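Local coordinates for protein poly-beta-hydroxybuterate polymerase (Cupriavidus necator, PDB 5T6O) that probably acts as an acyltransferase that polymerises hydroxybutyryl units into polyhydroxybutyrate, this chain being the catalytic alpha/beta hydrolase-fold domain of the class I synthase, at residues 86-92 and 235-240. The protein carries 1 engineered substitution. Coordinates in Å, arbitrary orientation, origin at the centre of the assembly. Numbering follows the deposited sequence.
Sequences GSTWDDY and PWYCWY
A capping box starts helix 89-108 of this alpha/beta hydrolase-fold domain, and an aromatic cluster joins that start to helix 234-246. Ser-87 and Thr-88 are extended, Thr-88 being the N-cap, and residues 89-92 and 235-240 helical; the nearest CA atoms are those of Thr-88 and Trp-236, 4.4 Å apart. In the box, Asp-91 N donates to Thr-88 OG1 (2.9 Å; Thr-88 chi1 p) and Thr-88 N to Asp-91 OD2 (3.0 Å; Asp-91 chi1 m). Five aromatic side chains build the cluster. Trp-89 (chi1 t, chi2 -91°) lies with its five-membered ring face-to-face on the six-membered ring of Trp-239 (t, 102°), centroids 3.5 Å apart and planes at 12°. Trp-236 (t, 99°) fits obliquely between Trp-89 and Tyr-92 (m, 50°), with Trp-89 CZ3 3.6 Å from Trp-236 CZ2 and Tyr-92 CG 3.6 Å from Trp-236 CD1. The Tyr-240 ring is nearly parallel to Trp-89 but slid aside. Ile-124 and Thr-127 of helix 120-134 also pack on Trp-89, and the Cys-238–Cys-182 disulfide ties helix 234-246 to a distant part of the chain. Polar links are sparse: Trp-236 N donates weakly to Ser-87 O (3.3 Å), while one water accepts from Trp-89 N (2.8 Å) and donates weakly to Pro-235 O (2.8 Å).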
loop_
_atom_site.group_PDB
_atom_site.type_symbol
_atom_site.label_atom_id
_atom_site.label_comp_id
_atom_site.label_asym_id
_atom_site.label_seq_id
_atom_site.Cartn_x
_atom_site.Cartn_y
_atom_site.Cartn_z
ATOM N N GLY A 86 38.667 -7.356 7.456
ATOM C CA GLY A 86 38.614 -7.924 6.124
ATOM C C GLY A 86 37.849 -9.221 5.988
ATOM O O GLY A 86 37.929 -9.857 4.927
ATOM N N SER A 87 37.103 -9.642 7.010
ATOM C CA SER A 87 36.366 -10.898 6.957
ATOM C C SER A 87 35.242 -10.830 5.932
ATOM O O SER A 87 34.585 -9.800 5.778
ATOM C CB SER A 87 35.773 -11.231 8.327
ATOM O OG SER A 87 36.780 -11.263 9.324
ATOM N N THR A 88 34.995 -11.951 5.264
ATOM C CA THR A 88 34.058 -12.022 4.154
ATOM C C THR A 88 32.831 -12.831 4.539
ATOM O O THR A 88 32.810 -13.532 5.554
ATOM C CB THR A 88 34.718 -12.654 2.929
ATOM O OG1 THR A 88 35.050 -14.018 3.234
ATOM C CG2 THR A 88 35.976 -11.889 2.556
ATOM N N TRP A 89 31.807 -12.742 3.687
ATOM C CA TRP A 89 30.644 -13.609 3.848
ATOM C C TRP A 89 31.062 -15.076 3.843
ATOM O O TRP A 89 30.582 -15.862 4.667
ATOM C CB TRP A 89 29.618 -13.326 2.748
ATOM C CG TRP A 89 28.445 -14.282 2.695
ATOM C CD1 TRP A 89 28.364 -15.440 1.973
ATOM C CD2 TRP A 89 27.183 -14.138 3.362
ATOM N NE1 TRP A 89 27.136 -16.030 2.154
ATOM C CE2 TRP A 89 26.392 -15.254 3.003
ATOM C CE3 TRP A 89 26.645 -13.177 4.233
ATOM C CZ2 TRP A 89 25.097 -15.435 3.481
ATOM C CZ3 TRP A 89 25.357 -13.355 4.706
ATOM C CH2 TRP A 89 24.595 -14.480 4.330
ATOM N N ASP A 90 31.985 -15.453 2.944
ATOM C CA ASP A 90 32.467 -16.833 2.878
ATOM C C ASP A 90 33.195 -17.236 4.155
ATOM O O ASP A 90 33.068 -18.378 4.614
ATOM C CB ASP A 90 33.387 -17.027 1.667
ATOM C CG ASP A 90 32.620 -17.101 0.359
ATOM O OD1 ASP A 90 31.499 -16.569 0.302
ATOM O OD2 ASP A 90 33.131 -17.699 -0.608
ATOM N N ASP A 91 33.983 -16.322 4.728
ATOM C CA ASP A 91 34.674 -16.632 5.976
ATOM C C ASP A 91 33.678 -17.049 7.044
ATOM O O ASP A 91 33.895 -18.027 7.776
ATOM C CB ASP A 91 35.466 -15.422 6.475
ATOM C CG ASP A 91 36.692 -15.111 5.641
ATOM O OD1 ASP A 91 37.198 -15.995 4.907
ATOM O OD2 ASP A 91 37.157 -13.952 5.752
ATOM N N TYR A 92 32.586 -16.293 7.158
ATOM C CA TYR A 92 31.581 -16.569 8.177
ATOM C C TYR A 92 30.877 -17.885 7.905
ATOM O O TYR A 92 30.549 -18.619 8.840
ATOM C CB TYR A 92 30.572 -15.422 8.237
ATOM C CG TYR A 92 30.981 -14.286 9.158
ATOM C CD1 TYR A 92 32.239 -13.708 9.073
ATOM C CD2 TYR A 92 30.100 -13.800 10.116
ATOM C CE1 TYR A 92 32.609 -12.669 9.910
ATOM C CE2 TYR A 92 30.462 -12.757 10.957
ATOM C CZ TYR A 92 31.710 -12.199 10.852
ATOM O OH TYR A 92 32.062 -11.164 11.696
ATOM N N PRO A 235 33.783 -6.306 3.951
ATOM C CA PRO A 235 33.434 -7.195 2.824
ATOM C C PRO A 235 32.181 -8.008 3.077
ATOM O O PRO A 235 31.421 -8.283 2.140
ATOM C CB PRO A 235 34.675 -8.090 2.684
ATOM C CG PRO A 235 35.826 -7.206 3.213
ATOM C CD PRO A 235 35.178 -6.500 4.404
ATOM N N TRP A 236 31.945 -8.389 4.333
ATOM C CA TRP A 236 30.744 -9.138 4.697
ATOM C C TRP A 236 29.490 -8.309 4.456
ATOM O O TRP A 236 28.526 -8.766 3.830
ATOM C CB TRP A 236 30.828 -9.544 6.173
ATOM C CG TRP A 236 29.742 -10.514 6.602
ATOM C CD1 TRP A 236 29.866 -11.861 6.723
ATOM C CD2 TRP A 236 28.382 -10.203 6.946
ATOM N NE1 TRP A 236 28.683 -12.413 7.136
ATOM C CE2 TRP A 236 27.749 -11.420 7.271
ATOM C CE3 TRP A 236 27.643 -9.018 7.021
ATOM C CZ2 TRP A 236 26.410 -11.487 7.651
ATOM C CZ3 TRP A 236 26.308 -9.086 7.408
ATOM C CH2 TRP A 236 25.705 -10.314 7.710
ATOM N N TYR A 237 29.476 -7.099 4.999
ATOM C CA TYR A 237 28.343 -6.192 4.849
ATOM C C TYR A 237 28.112 -5.849 3.379
ATOM O O TYR A 237 26.968 -5.799 2.912
ATOM C CB TYR A 237 28.638 -4.958 5.716
ATOM C CG TYR A 237 27.682 -3.783 5.728
ATOM C CD1 TYR A 237 26.363 -3.898 5.331
ATOM C CD2 TYR A 237 28.127 -2.537 6.169
ATOM C CE1 TYR A 237 25.514 -2.797 5.353
ATOM C CE2 TYR A 237 27.292 -1.439 6.197
ATOM C CZ TYR A 237 25.989 -1.568 5.777
ATOM O OH TYR A 237 25.157 -0.466 5.804
ATOM N N CYS A 238 29.194 -5.640 2.626
ATOM C CA CYS A 238 29.089 -5.372 1.192
ATOM C C CYS A 238 28.404 -6.524 0.466
ATOM O O CYS A 238 27.470 -6.318 -0.324
ATOM C CB CYS A 238 30.494 -5.123 0.632
ATOM S SG CYS A 238 30.615 -4.951 -1.167
ATOM N N TRP A 239 28.861 -7.751 0.722
ATOM C CA TRP A 239 28.313 -8.920 0.032
ATOM C C TRP A 239 26.846 -9.110 0.375
ATOM O O TRP A 239 26.012 -9.336 -0.507
ATOM C CB TRP A 239 29.116 -10.170 0.411
ATOM C CG TRP A 239 28.794 -11.397 -0.389
ATOM C CD1 TRP A 239 29.528 -11.922 -1.417
ATOM C CD2 TRP A 239 27.658 -12.260 -0.227
ATOM N NE1 TRP A 239 28.915 -13.055 -1.905
ATOM C CE2 TRP A 239 27.767 -13.280 -1.195
ATOM C CE3 TRP A 239 26.559 -12.266 0.636
ATOM C CZ2 TRP A 239 26.819 -14.296 -1.323
ATOM C CZ3 TRP A 239 25.619 -13.275 0.505
ATOM C CH2 TRP A 239 25.759 -14.274 -0.470
ATOM N N TYR A 240 26.516 -9.033 1.666
ATOM C CA TYR A 240 25.130 -9.198 2.097
ATOM C C TYR A 240 24.216 -8.168 1.442
ATOM O O TYR A 240 23.188 -8.519 0.853
ATOM C CB TYR A 240 25.083 -9.104 3.621
ATOM C CG TYR A 240 23.723 -9.347 4.230
ATOM C CD1 TYR A 240 22.990 -10.489 3.916
ATOM C CD2 TYR A 240 23.192 -8.450 5.140
ATOM C CE1 TYR A 240 21.744 -10.710 4.485
ATOM C CE2 TYR A 240 21.943 -8.662 5.710
ATOM C CZ TYR A 240 21.231 -9.792 5.381
ATOM O OH TYR A 240 19.988 -9.997 5.954
HETATM O O HOH W 1 32.268 -10.887 1.601
#